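TRNA (guanine(6)-N2)-methyltransferase (Thermus thermophilus, PDB 3TMA) catalyses the S-adenosyl-L-methionine-dependent N2-methylation of guanosine 6 in tRNA(Phe), with a catalytic Rossmann-fold domain fused to an N-terminal THUMP domain. Local coordinates at residues G242-A247 with I256-A261; W21-T26 with D157-E162; H294-F299 with P320-R325; P189-A194 with V339-V344; D89-L94 with H122-P127. All blocks are in the same frame, centred on the assembly; numbering follows the deposited sequence.

Contact 1 (G242-A247 with I256-A261); sequences GLAREA and IRFLRA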
# COMPACT_ATOMS: atom_id res chain seq x y z
N GLY A 242 -19.60 6.20 13.54
CA GLY A 242 -19.27 5.98 14.95
C GLY A 242 -17.89 5.36 15.09
O GLY A 242 -17.09 5.83 15.89
N LEU A 243 -17.60 4.35 14.27
CA LEU A 243 -16.31 3.70 14.25
C LEU A 243 -15.22 4.67 13.81
O LEU A 243 -14.17 4.71 14.42
CB LEU A 243 -16.30 2.48 13.30
CG LEU A 243 -16.96 1.16 13.72
CD1 LEU A 243 -16.40 -0.03 12.89
CD2 LEU A 243 -16.84 0.85 15.21
N ALA A 244 -15.48 5.43 12.76
CA ALA A 244 -14.50 6.38 12.26
C ALA A 244 -14.10 7.39 13.34
O ALA A 244 -12.92 7.73 13.48
CB ALA A 244 -15.04 7.11 11.02
N ARG A 245 -15.10 7.94 14.04
CA ARG A 245 -14.83 8.87 15.15
C ARG A 245 -13.99 8.26 16.26
O ARG A 245 -13.07 8.92 16.82
CB ARG A 245 -16.14 9.45 15.73
CG ARG A 245 -16.79 10.49 14.80
CD ARG A 245 -18.08 11.14 15.39
NE ARG A 245 -18.85 11.83 14.34
CZ ARG A 245 -20.00 11.37 13.81
NH1 ARG A 245 -20.59 10.27 14.27
NH2 ARG A 245 -20.58 12.03 12.80
N GLU A 246 -14.32 7.01 16.62
CA GLU A 246 -13.53 6.25 17.59
C GLU A 246 -12.07 6.08 17.17
O GLU A 246 -11.12 6.25 17.99
CB GLU A 246 -14.18 4.88 17.83
CG GLU A 246 -15.27 4.93 18.91
CD GLU A 246 -16.00 3.59 19.10
OE1 GLU A 246 -15.53 2.54 18.59
OE2 GLU A 246 -17.06 3.60 19.75
N ALA A 247 -11.88 5.71 15.91
CA ALA A 247 -10.54 5.57 15.36
C ALA A 247 -9.77 6.88 15.35
O ALA A 247 -8.54 6.90 15.63
CB ALA A 247 -10.59 4.96 13.93
N ILE A 256 -10.84 15.90 12.50
CA ILE A 256 -11.60 15.52 11.28
C ILE A 256 -13.10 15.80 11.52
O ILE A 256 -13.63 15.41 12.57
CB ILE A 256 -11.44 14.04 10.96
CG1 ILE A 256 -9.96 13.75 10.60
CG2 ILE A 256 -12.37 13.65 9.80
CD1 ILE A 256 -9.61 12.22 10.76
N ARG A 257 -13.78 16.42 10.55
CA ARG A 257 -15.21 16.68 10.67
C ARG A 257 -15.91 15.56 9.96
O ARG A 257 -15.98 15.58 8.70
CB ARG A 257 -15.55 18.02 10.02
CG ARG A 257 -17.08 18.38 10.00
CD ARG A 257 -17.31 19.89 9.65
NE ARG A 257 -18.70 20.21 9.32
CZ ARG A 257 -19.63 20.47 10.25
NH1 ARG A 257 -19.31 20.40 11.55
NH2 ARG A 257 -20.88 20.74 9.90
N PHE A 258 -16.40 14.58 10.72
CA PHE A 258 -17.20 13.48 10.14
C PHE A 258 -18.69 13.87 10.16
O PHE A 258 -19.23 14.23 11.20
CB PHE A 258 -17.06 12.17 10.93
CG PHE A 258 -15.68 11.52 10.82
CD1 PHE A 258 -15.35 10.75 9.73
CD2 PHE A 258 -14.76 11.68 11.84
CE1 PHE A 258 -14.09 10.13 9.62
CE2 PHE A 258 -13.48 11.09 11.76
CZ PHE A 258 -13.14 10.33 10.65
N LEU A 259 -19.37 13.67 9.05
CA LEU A 259 -20.74 14.14 8.93
C LEU A 259 -21.57 13.11 8.18
O LEU A 259 -21.09 12.47 7.24
CB LEU A 259 -20.69 15.45 8.13
CG LEU A 259 -21.54 16.68 8.40
CD1 LEU A 259 -21.52 17.17 9.90
CD2 LEU A 259 -21.09 17.79 7.43
N ARG A 260 -22.82 12.91 8.61
CA ARG A 260 -23.74 12.09 7.85
C ARG A 260 -24.11 12.88 6.60
O ARG A 260 -24.59 14.00 6.70
CB ARG A 260 -24.99 11.75 8.67
CG ARG A 260 -26.00 10.89 7.88
CD ARG A 260 -27.42 10.93 8.51
NE ARG A 260 -28.48 10.79 7.50
CZ ARG A 260 -28.92 9.62 7.02
NH1 ARG A 260 -29.88 9.60 6.10
NH2 ARG A 260 -28.40 8.48 7.44
N ALA A 261 -23.85 12.32 5.42
CA ALA A 261 -23.86 13.11 4.19
C ALA A 261 -24.10 12.21 2.98
O ALA A 261 -23.47 11.14 2.85
CB ALA A 261 -22.56 13.84 4.03
O HOH W 1 -16.98 14.50 13.75

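Contact 2 (W21-T26 with D157-E162); sequences WLEATT and DVRGEE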
# COMPACT_ATOMS: atom_id res chain seq x y z
N TRP A 21 20.33 -5.51 0.02
CA TRP A 21 19.21 -4.76 -0.61
C TRP A 21 18.03 -4.75 0.32
O TRP A 21 17.67 -5.78 0.88
CB TRP A 21 18.80 -5.43 -1.94
CG TRP A 21 19.93 -5.50 -2.97
CD1 TRP A 21 20.99 -6.39 -2.97
CD2 TRP A 21 20.15 -4.61 -4.08
NE1 TRP A 21 21.85 -6.09 -4.04
CE2 TRP A 21 21.36 -5.00 -4.71
CE3 TRP A 21 19.43 -3.53 -4.62
CZ2 TRP A 21 21.83 -4.38 -5.89
CZ3 TRP A 21 19.91 -2.90 -5.78
CH2 TRP A 21 21.11 -3.32 -6.39
N LEU A 22 17.44 -3.58 0.53
CA LEU A 22 16.17 -3.52 1.19
C LEU A 22 15.13 -3.65 0.07
O LEU A 22 15.14 -2.86 -0.88
CB LEU A 22 16.04 -2.20 1.92
CG LEU A 22 14.64 -1.85 2.40
CD1 LEU A 22 14.13 -2.83 3.47
CD2 LEU A 22 14.67 -0.42 2.93
N GLU A 23 14.23 -4.64 0.18
CA GLU A 23 13.09 -4.67 -0.73
C GLU A 23 11.77 -4.30 -0.03
O GLU A 23 11.43 -4.85 1.02
CB GLU A 23 12.99 -6.06 -1.37
CG GLU A 23 11.81 -6.18 -2.40
CD GLU A 23 11.93 -7.46 -3.26
OE1 GLU A 23 12.74 -7.46 -4.22
OE2 GLU A 23 11.23 -8.47 -2.96
N ALA A 24 11.05 -3.35 -0.60
CA ALA A 24 9.75 -2.96 -0.09
C ALA A 24 8.66 -3.37 -1.09
O ALA A 24 8.85 -3.24 -2.30
CB ALA A 24 9.70 -1.43 0.18
N THR A 25 7.52 -3.85 -0.58
CA THR A 25 6.42 -4.23 -1.46
C THR A 25 5.24 -3.28 -1.26
O THR A 25 5.04 -2.72 -0.18
CB THR A 25 5.92 -5.65 -1.18
OG1 THR A 25 5.45 -5.71 0.16
CG2 THR A 25 7.03 -6.67 -1.34
N THR A 26 4.46 -3.10 -2.32
CA THR A 26 3.30 -2.20 -2.28
C THR A 26 2.25 -2.83 -3.23
O THR A 26 2.50 -3.90 -3.79
CB THR A 26 3.73 -0.76 -2.73
OG1 THR A 26 2.65 0.17 -2.55
CG2 THR A 26 4.23 -0.73 -4.22
N ASP A 157 13.79 -15.80 -2.52
CA ASP A 157 12.97 -15.55 -3.72
C ASP A 157 13.84 -15.87 -4.92
O ASP A 157 14.95 -15.30 -5.06
CB ASP A 157 12.52 -14.09 -3.83
CG ASP A 157 11.42 -13.71 -2.81
OD1 ASP A 157 11.35 -14.29 -1.71
OD2 ASP A 157 10.64 -12.79 -3.13
N VAL A 158 13.34 -16.73 -5.80
CA VAL A 158 14.05 -17.06 -7.01
C VAL A 158 13.32 -16.42 -8.19
O VAL A 158 12.11 -16.62 -8.38
CB VAL A 158 14.15 -18.60 -7.22
CG1 VAL A 158 14.97 -18.91 -8.49
CG2 VAL A 158 14.80 -19.28 -5.99
N ARG A 159 14.02 -15.56 -8.92
CA ARG A 159 13.38 -14.80 -9.99
C ARG A 159 14.20 -14.95 -11.24
O ARG A 159 15.30 -14.41 -11.35
CB ARG A 159 13.22 -13.33 -9.61
CG ARG A 159 12.90 -13.09 -8.11
CD ARG A 159 12.13 -11.82 -7.91
NE ARG A 159 11.62 -11.68 -6.54
CZ ARG A 159 11.82 -10.64 -5.74
NH1 ARG A 159 12.56 -9.60 -6.15
NH2 ARG A 159 11.31 -10.63 -4.51
N GLY A 160 13.69 -15.73 -12.18
CA GLY A 160 14.47 -16.08 -13.37
C GLY A 160 15.74 -16.79 -12.95
O GLY A 160 15.69 -17.79 -12.24
N GLU A 161 16.89 -16.24 -13.36
CA GLU A 161 18.18 -16.84 -13.05
C GLU A 161 18.81 -16.36 -11.73
O GLU A 161 19.81 -16.94 -11.29
CB GLU A 161 19.18 -16.64 -14.19
CG GLU A 161 18.60 -16.73 -15.62
N GLU A 162 18.26 -15.33 -11.08
CA GLU A 162 18.85 -14.87 -9.81
C GLU A 162 18.07 -15.29 -8.57
O GLU A 162 16.85 -15.45 -8.61
CB GLU A 162 19.06 -13.36 -9.79
CG GLU A 162 18.03 -12.57 -10.52
CD GLU A 162 18.30 -11.07 -10.49
OE1 GLU A 162 17.44 -10.35 -11.01
OE2 GLU A 162 19.35 -10.64 -9.96

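Contact 3 (H294-F299 with P320-R325); sequences HLYWDF and PALLKR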
# COMPACT_ATOMS: atom_id res chain seq x y z
N HIS A 294 -25.94 6.99 -12.14
CA HIS A 294 -26.58 8.15 -11.54
C HIS A 294 -25.85 8.63 -10.30
O HIS A 294 -25.81 9.83 -10.02
CB HIS A 294 -28.06 7.91 -11.23
CG HIS A 294 -28.77 9.11 -10.67
ND1 HIS A 294 -29.26 10.12 -11.47
CD2 HIS A 294 -29.04 9.48 -9.40
CE1 HIS A 294 -29.84 11.04 -10.72
NE2 HIS A 294 -29.71 10.68 -9.45
N LEU A 295 -25.26 7.71 -9.54
CA LEU A 295 -24.43 8.15 -8.40
C LEU A 295 -23.19 8.86 -8.89
O LEU A 295 -22.83 9.92 -8.35
CB LEU A 295 -24.07 6.98 -7.48
CG LEU A 295 -22.95 7.14 -6.41
CD1 LEU A 295 -23.26 8.20 -5.38
CD2 LEU A 295 -22.78 5.81 -5.74
N TYR A 296 -22.53 8.30 -9.92
CA TYR A 296 -21.33 8.94 -10.47
C TYR A 296 -21.69 10.33 -11.00
O TYR A 296 -20.94 11.29 -10.83
CB TYR A 296 -20.76 8.14 -11.63
CG TYR A 296 -19.89 6.96 -11.26
CD1 TYR A 296 -19.58 6.67 -9.94
CD2 TYR A 296 -19.42 6.09 -12.25
CE1 TYR A 296 -18.74 5.60 -9.61
CE2 TYR A 296 -18.61 5.00 -11.94
CZ TYR A 296 -18.26 4.77 -10.61
OH TYR A 296 -17.47 3.68 -10.29
N TRP A 297 -22.78 10.39 -11.75
CA TRP A 297 -23.23 11.64 -12.37
C TRP A 297 -23.39 12.78 -11.33
O TRP A 297 -22.82 13.89 -11.47
CB TRP A 297 -24.58 11.37 -13.03
CG TRP A 297 -25.15 12.57 -13.65
CD1 TRP A 297 -25.91 13.55 -13.04
CD2 TRP A 297 -24.96 12.98 -14.98
NE1 TRP A 297 -26.19 14.54 -13.93
CE2 TRP A 297 -25.64 14.20 -15.14
CE3 TRP A 297 -24.31 12.41 -16.08
CZ2 TRP A 297 -25.68 14.87 -16.36
CZ3 TRP A 297 -24.36 13.07 -17.29
CH2 TRP A 297 -25.03 14.29 -17.41
N ASP A 298 -24.17 12.50 -10.28
CA ASP A 298 -24.42 13.47 -9.22
C ASP A 298 -23.18 13.75 -8.37
O ASP A 298 -22.93 14.90 -7.98
CB ASP A 298 -25.52 12.96 -8.29
CG ASP A 298 -26.90 12.88 -8.95
OD1 ASP A 298 -27.11 13.44 -10.06
OD2 ASP A 298 -27.79 12.24 -8.33
N PHE A 299 -22.42 12.71 -8.05
CA PHE A 299 -21.23 12.92 -7.26
C PHE A 299 -20.22 13.80 -8.02
O PHE A 299 -19.63 14.70 -7.44
CB PHE A 299 -20.56 11.59 -6.86
CG PHE A 299 -19.10 11.76 -6.48
CD1 PHE A 299 -18.76 12.40 -5.30
CD2 PHE A 299 -18.10 11.27 -7.30
CE1 PHE A 299 -17.44 12.61 -4.95
CE2 PHE A 299 -16.77 11.45 -6.98
CZ PHE A 299 -16.43 12.16 -5.82
N PRO A 320 -14.03 2.30 -15.37
CA PRO A 320 -13.50 3.52 -15.99
C PRO A 320 -14.34 4.06 -17.15
O PRO A 320 -14.52 5.29 -17.26
CB PRO A 320 -12.09 3.13 -16.45
CG PRO A 320 -12.13 1.62 -16.57
CD PRO A 320 -13.08 1.18 -15.47
N ALA A 321 -14.91 3.18 -17.97
CA ALA A 321 -15.73 3.64 -19.07
C ALA A 321 -16.98 4.39 -18.55
O ALA A 321 -17.37 5.43 -19.07
CB ALA A 321 -16.13 2.49 -19.97
N LEU A 322 -17.62 3.84 -17.54
CA LEU A 322 -18.81 4.48 -17.01
C LEU A 322 -18.47 5.81 -16.32
O LEU A 322 -19.22 6.78 -16.40
CB LEU A 322 -19.45 3.55 -15.98
CG LEU A 322 -20.86 3.92 -15.55
CD1 LEU A 322 -21.81 3.78 -16.77
CD2 LEU A 322 -21.26 2.96 -14.44
N LEU A 323 -17.39 5.80 -15.55
CA LEU A 323 -16.91 7.03 -14.91
C LEU A 323 -16.67 8.12 -15.94
O LEU A 323 -17.06 9.27 -15.75
CB LEU A 323 -15.60 6.76 -14.15
CG LEU A 323 -15.04 7.85 -13.22
CD1 LEU A 323 -14.59 9.10 -13.95
CD2 LEU A 323 -16.09 8.18 -12.19
N LYS A 324 -15.99 7.76 -17.02
CA LYS A 324 -15.66 8.74 -18.05
C LYS A 324 -16.89 9.24 -18.79
O LYS A 324 -17.00 10.43 -19.07
CB LYS A 324 -14.57 8.23 -18.98
CG LYS A 324 -13.28 7.94 -18.20
CD LYS A 324 -12.04 8.18 -19.04
CE LYS A 324 -11.35 6.90 -19.37
NZ LYS A 324 -12.27 6.07 -20.17
N ARG A 325 -17.83 8.35 -19.06
CA ARG A 325 -19.11 8.75 -19.54
C ARG A 325 -19.82 9.80 -18.66
O ARG A 325 -20.48 10.70 -19.18
CB ARG A 325 -19.99 7.50 -19.70
CG ARG A 325 -21.47 7.76 -20.03
CD ARG A 325 -21.75 7.82 -21.54
NE ARG A 325 -21.36 6.57 -22.18
CZ ARG A 325 -22.16 5.82 -22.94
NH1 ARG A 325 -21.70 4.68 -23.43
NH2 ARG A 325 -23.40 6.21 -23.21

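Contact 4 (P189-A194 with V339-V344); sequences PVLAQA and VEQGGV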
# COMPACT_ATOMS: atom_id res chain seq x y z
N PRO A 189 -4.74 1.51 4.06
CA PRO A 189 -4.11 2.83 4.22
C PRO A 189 -3.05 3.14 3.13
O PRO A 189 -2.82 4.31 2.81
CB PRO A 189 -3.47 2.75 5.62
CG PRO A 189 -4.33 1.80 6.36
CD PRO A 189 -4.80 0.77 5.34
N VAL A 190 -2.42 2.11 2.57
CA VAL A 190 -1.43 2.34 1.49
C VAL A 190 -2.10 2.96 0.22
O VAL A 190 -1.59 3.90 -0.37
CB VAL A 190 -0.68 1.05 1.14
CG1 VAL A 190 0.13 1.24 -0.16
CG2 VAL A 190 0.27 0.66 2.33
N LEU A 191 -3.24 2.41 -0.18
CA LEU A 191 -4.01 2.96 -1.27
C LEU A 191 -4.54 4.37 -0.98
O LEU A 191 -4.47 5.26 -1.85
CB LEU A 191 -5.18 2.05 -1.60
CG LEU A 191 -4.91 1.38 -2.94
CD1 LEU A 191 -5.98 0.33 -3.22
CD2 LEU A 191 -4.90 2.49 -4.01
N ALA A 192 -4.99 4.60 0.25
CA ALA A 192 -5.37 5.94 0.67
C ALA A 192 -4.21 6.96 0.56
O ALA A 192 -4.40 8.09 0.09
CB ALA A 192 -5.91 5.89 2.12
N GLN A 193 -3.04 6.58 1.04
CA GLN A 193 -1.81 7.45 0.93
C GLN A 193 -1.46 7.73 -0.55
O GLN A 193 -1.09 8.86 -0.93
CB GLN A 193 -0.61 6.74 1.61
CG GLN A 193 0.76 7.46 1.46
CD GLN A 193 0.80 8.78 2.23
OE1 GLN A 193 1.49 9.70 1.81
NE2 GLN A 193 0.05 8.88 3.33
N ALA A 194 -1.63 6.71 -1.41
CA ALA A 194 -1.42 6.90 -2.85
C ALA A 194 -2.41 7.91 -3.47
O ALA A 194 -2.00 8.75 -4.29
CB ALA A 194 -1.52 5.55 -3.60
N VAL A 339 -4.12 0.00 -10.82
CA VAL A 339 -3.48 -0.41 -9.53
C VAL A 339 -4.14 -1.72 -9.09
O VAL A 339 -5.35 -1.90 -9.33
CB VAL A 339 -3.68 0.67 -8.44
CG1 VAL A 339 -3.14 0.18 -7.04
CG2 VAL A 339 -2.92 1.96 -8.83
N GLU A 340 -3.37 -2.63 -8.49
CA GLU A 340 -3.95 -3.89 -8.03
C GLU A 340 -4.44 -3.73 -6.62
O GLU A 340 -3.66 -3.35 -5.74
CB GLU A 340 -2.98 -5.08 -8.10
CG GLU A 340 -3.60 -6.41 -7.48
CD GLU A 340 -3.44 -6.54 -5.91
OE1 GLU A 340 -2.82 -5.65 -5.26
OE2 GLU A 340 -3.92 -7.53 -5.32
N GLN A 341 -5.70 -4.09 -6.38
CA GLN A 341 -6.29 -4.04 -5.04
C GLN A 341 -7.20 -5.26 -4.79
O GLN A 341 -8.17 -5.49 -5.54
CB GLN A 341 -7.10 -2.75 -4.87
CG GLN A 341 -8.00 -2.77 -3.61
CD GLN A 341 -9.00 -1.62 -3.56
OE1 GLN A 341 -9.48 -1.10 -4.58
NE2 GLN A 341 -9.33 -1.21 -2.35
N GLY A 342 -6.87 -6.03 -3.78
CA GLY A 342 -7.63 -7.23 -3.41
C GLY A 342 -7.79 -8.23 -4.55
O GLY A 342 -8.86 -8.78 -4.72
N GLY A 343 -6.75 -8.43 -5.36
CA GLY A 343 -6.84 -9.35 -6.49
C GLY A 343 -7.48 -8.82 -7.79
O GLY A 343 -7.49 -9.53 -8.79
N VAL A 344 -7.98 -7.58 -7.80
CA VAL A 344 -8.59 -7.01 -8.99
C VAL A 344 -7.92 -5.69 -9.35
O VAL A 344 -6.99 -5.27 -8.64
CB VAL A 344 -10.16 -6.92 -8.92
CG1 VAL A 344 -10.75 -8.32 -8.64
CG2 VAL A 344 -10.64 -5.92 -7.85

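Contact 5 (D89-L94 with H122-P127); sequences DPLGAL and HPFTSP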
# COMPACT_ATOMS: atom_id res chain seq x y z
N ASP A 89 22.88 -28.15 -9.78
CA ASP A 89 22.55 -28.24 -8.36
C ASP A 89 22.05 -26.93 -7.74
O ASP A 89 22.67 -26.38 -6.83
CB ASP A 89 23.76 -28.78 -7.58
CG ASP A 89 23.46 -29.02 -6.10
OD1 ASP A 89 22.27 -29.21 -5.73
OD2 ASP A 89 24.42 -29.01 -5.31
N PRO A 90 20.93 -26.41 -8.25
CA PRO A 90 20.46 -25.13 -7.73
C PRO A 90 20.09 -25.21 -6.25
O PRO A 90 20.34 -24.25 -5.50
CB PRO A 90 19.24 -24.78 -8.61
CG PRO A 90 18.91 -26.06 -9.37
CD PRO A 90 20.22 -26.80 -9.49
N LEU A 91 19.53 -26.33 -5.79
CA LEU A 91 19.17 -26.43 -4.36
C LEU A 91 20.41 -26.41 -3.46
O LEU A 91 20.40 -25.78 -2.41
CB LEU A 91 18.27 -27.62 -4.03
CG LEU A 91 16.92 -27.68 -4.78
CD1 LEU A 91 16.16 -29.00 -4.56
CD2 LEU A 91 16.04 -26.48 -4.42
N GLY A 92 21.45 -27.13 -3.87
CA GLY A 92 22.73 -27.12 -3.16
C GLY A 92 23.33 -25.71 -3.09
O GLY A 92 23.79 -25.28 -2.03
N ALA A 93 23.24 -24.97 -4.19
CA ALA A 93 23.80 -23.62 -4.21
C ALA A 93 23.05 -22.69 -3.26
O ALA A 93 23.67 -21.91 -2.55
CB ALA A 93 23.82 -23.07 -5.62
N LEU A 94 21.71 -22.82 -3.19
CA LEU A 94 20.92 -22.01 -2.26
C LEU A 94 21.27 -22.33 -0.81
O LEU A 94 21.32 -21.43 0.04
CB LEU A 94 19.40 -22.18 -2.47
CG LEU A 94 18.83 -21.63 -3.79
CD1 LEU A 94 17.46 -22.20 -4.08
CD2 LEU A 94 18.77 -20.09 -3.80
N HIS A 122 11.60 -23.42 -13.24
CA HIS A 122 12.72 -24.03 -12.51
C HIS A 122 12.41 -25.51 -12.32
O HIS A 122 11.25 -25.87 -12.23
CB HIS A 122 12.90 -23.36 -11.15
CG HIS A 122 13.19 -21.90 -11.24
ND1 HIS A 122 12.25 -20.93 -10.94
CD2 HIS A 122 14.29 -21.24 -11.66
CE1 HIS A 122 12.77 -19.74 -11.16
NE2 HIS A 122 14.01 -19.90 -11.60
N PRO A 123 13.45 -26.37 -12.26
CA PRO A 123 13.19 -27.79 -12.03
C PRO A 123 12.87 -28.14 -10.56
O PRO A 123 12.73 -29.32 -10.24
CB PRO A 123 14.50 -28.45 -12.48
CG PRO A 123 15.54 -27.45 -12.06
CD PRO A 123 14.90 -26.07 -12.30
N PHE A 124 12.67 -27.15 -9.70
CA PHE A 124 12.32 -27.41 -8.29
C PHE A 124 11.10 -26.56 -7.90
O PHE A 124 10.84 -25.54 -8.55
CB PHE A 124 13.49 -27.06 -7.36
CG PHE A 124 14.02 -25.65 -7.57
CD1 PHE A 124 13.41 -24.57 -6.96
CD2 PHE A 124 15.11 -25.43 -8.39
CE1 PHE A 124 13.87 -23.28 -7.17
CE2 PHE A 124 15.59 -24.15 -8.62
CZ PHE A 124 14.98 -23.07 -7.99
N THR A 125 10.41 -26.92 -6.81
CA THR A 125 9.29 -26.13 -6.30
C THR A 125 9.67 -25.30 -5.08
O THR A 125 10.72 -25.54 -4.45
CB THR A 125 8.13 -27.07 -5.89
OG1 THR A 125 8.58 -27.90 -4.80
CG2 THR A 125 7.68 -27.97 -7.10
N SER A 126 8.80 -24.37 -4.69
CA SER A 126 9.07 -23.53 -3.53
C SER A 126 9.15 -24.34 -2.22
O SER A 126 10.06 -24.12 -1.43
CB SER A 126 8.02 -22.42 -3.41
OG SER A 126 8.15 -21.55 -4.52
N PRO A 127 8.22 -25.29 -2.01
CA PRO A 127 8.38 -26.14 -0.83
C PRO A 127 9.73 -26.88 -0.76
O PRO A 127 10.27 -27.01 0.34
CB PRO A 127 7.22 -27.13 -0.95
CG PRO A 127 6.18 -26.36 -1.65
CD PRO A 127 6.95 -25.56 -2.70

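Contact 1 (G242-A247 with I256-A261)
The apolar half of this contact is the F258 ring lying beneath the backbone turn of A244 and R245. The methyl CB of A244 sits over one ring face, off centre toward the rim, 3.5 Å from F258 CE1. It makes a CH-pi contact, with CB 3.9 Å from the centroid of the F258 ring. On the opposite face lies CG2 of I256, so the ring is held between A244 of the helix and I256. The R245 chain runs past F258 in the other direction, its CG 3.8 Å from F258 CD2, with the guanidinium plane nearly perpendicular to the ring (88°).

The polar half is carried by the R245 tip. Extended from CG to NE, the arginine reaches the strand backbone, where NH2 donates to F258 O at 3.0 Å. The bond is fairly straight (163° at the hydrogen). F258 O lies near the guanidinium plane, but NH2 comes from above the plane of the carbonyl (64° out), not along a lone pair.

One water joins the same two residues: it accepts from F258 N at 3.1 Å and, weakly, from R245 NE.

Helix 238-250 and strand 257-260 run antiparallel here, as the second half of the beta-alpha-beta unit 231-235, 238-250, 257-260 of the Rossmann fold. The A244 side chain lies about 4 Å from G215, which by similarity binds S-adenosyl-L-methionine. The chemistry implies a two-sided attachment: a buried aromatic contact beneath the helix, and beside it an exposed arginine that engages the C=O of F258 directly and, more weakly through a water, its N-H.

Contact 2 (W21-T26 with D157-E162)
E23 and R159 meet end to end in a bidentate salt bridge that accounts for nearly all of the surface buried here. R159 NH1 donates to E23 OE1 at 2.9 Å and R159 NH2 to E23 OE2 at 2.7 Å, each oxygen using its syn lone pair. Both bonds are nearly straight, and the carboxylate and guanidinium planes lie only 17° apart, so the two groups form an almost flat ring of paired atoms. E23 reaches out with CG anti to the backbone N (chi1 -178°) and R159 extends from the other side.

D157 is the third member. Its OD2 takes a second bond from R159 NH2 at 2.6 Å, met on the anti side and tilted out of the carboxylate plane. This brings two carboxylate oxygens around one nitrogen, and the arginine probably offsets their mutual repulsion. R57 adds a further salt bridge to E23 OE1, R155 another to D157 OD2, and the ring of F164 makes a cation-pi contact with R159.

Strands 76-84 and 162-168 separate 21-25 from 152-159, so this buried salt-bridge network crosses one face of the mixed sheet and ties strand 21-25 to strand 152-159 of the THUMP domain.

Contact 3 (H294-F299 with P320-R325)
CD2 of L323 sits squarely over the centre of the Y296 ring in a CH-pi contact, 4.0 Å from the ring centroid and 13° off its normal. The two side chains cross at about a right angle. The backbone of the second helix is close as well, with Y296 CD2 3.8 Å from L323 CA. L322 adds a looser touch from an oblique direction, its CD2 4.2 Å from Y296 CE2. The interface is entirely van der Waals in character.

Two things place the ring. Y296 holds CG anti to its carbonyl carbon (chi1 -81°), which sends the ring across toward helix 320-326, and its OH is hydrogen-bonded to T317 OG1 of strand 312-317, anchoring the far end of the ring. Elsewhere on helix 290-305, F293 packs on L322 and L300 on L323, extending the interface beyond Y296.

Helix 290-305 comes before strand 312-317 and helix 320-326 follows it. F299 and L323 both lean on L315 of that strand, so the contact closes two helices together over one side of the methyltransferase sheet, with strand 312-317 beneath them and P320 reaching R347 and F349 of strand 347-353.

Contact 4 (P189-A194 with V339-V344)
L191 of helix 189-198 packs against the tip of a beta hairpin, the loop linking antiparallel strands 331-338 and 347-353 of the methyltransferase sheet. The tight part is made by CD1. It lies against the length of the extended Q341 side chain: it is 3.6 Å from Q341 CD and 3.7 Å from Q341 CB, with the amide atoms only a little farther, and the two side chains cross at about a right angle. CD2, the other methyl of L191, touches V339 CG1 only loosely, at 4.2 Å. L191 adopts an unusual chi1 of -109°, away from a staggered position, and this is the setting in which both methyls meet the hairpin. The polar end of Q341 is held elsewhere, its NE2 hydrogen-bonded to S186 O; its side chain lies about 5 Å from that of N279, which by similarity binds S-adenosyl-L-methionine.

Beyond Q341 the hairpin turns away from helix 189-198. Residues 341-344 form a type I' turn, closed by Q341 N to V344 O and V344 N to Q341 O, and its two central residues, both glycines with positive phi, are exposed, as is V344. E340 also points its CB away from the helix, and its carboxylate folds back over the turn: G343 N donates to E340 OE2 at 3.0 Å, approaching from above the carboxylate plane.

Contact 5 (D89-L94 with H122-P127)
The F124 ring is packed on both faces: CD2 of L91 lies over one, 4.3 Å from the ring centroid in a CH-pi contact, and CB of H122, from the same loop, lies over the other. P90 meets the ring obliquely, its CB 3.7 Å from F124 CE2. The setting is the THUMP domain, where the start of helix 90-99 packs against the loop that leads into helix 126-141.

F124 holds its CG between the backbone N and the carbonyl carbon (chi1 53°), which directs the ring back at the helix start. L91 slides past it in the opposite direction, its CD2 3.8 Å from F124 CG. L91 also packs on V129 of helix 126-141, which F124 touches too, so the three form one apolar cluster.

Both helices begin with a capped end. T125 is the N-cap of helix 126-141; its side chain caps a backbone N of the first turn, and its own N is bonded to E128 OE1. D89 is the N-cap of helix 90-99, with its other carboxylate oxygen in a salt bridge to R96. The capping bond runs from G92 N to D89 OD1 at 2.9 Å, reaching the oxygen from above the carboxylate plane.

Contacts 2, 3 and 4 are buried, whereas 1 and 5 are only partly so. Contacts 1, 3 and 4 belong to the methyltransferase domain and join helices to its sheet, to each other or to a hairpin. Contact 2 is the most polar, charge pairing on a sheet face; contacts 3, 4 and 5 are essentially apolar, and contact 1 mixes an aromatic core with an arginine at the surface. Contacts 2 and 5 adjoin, with H122 NE2 probably hydrogen-bonded to G160 O, and contact 5 lies inside the chain loop that contact 2 closes. T26, just after strand 21-25, packs on V190 of contact 4, a point where the N-terminal part meets the methyltransferase domain.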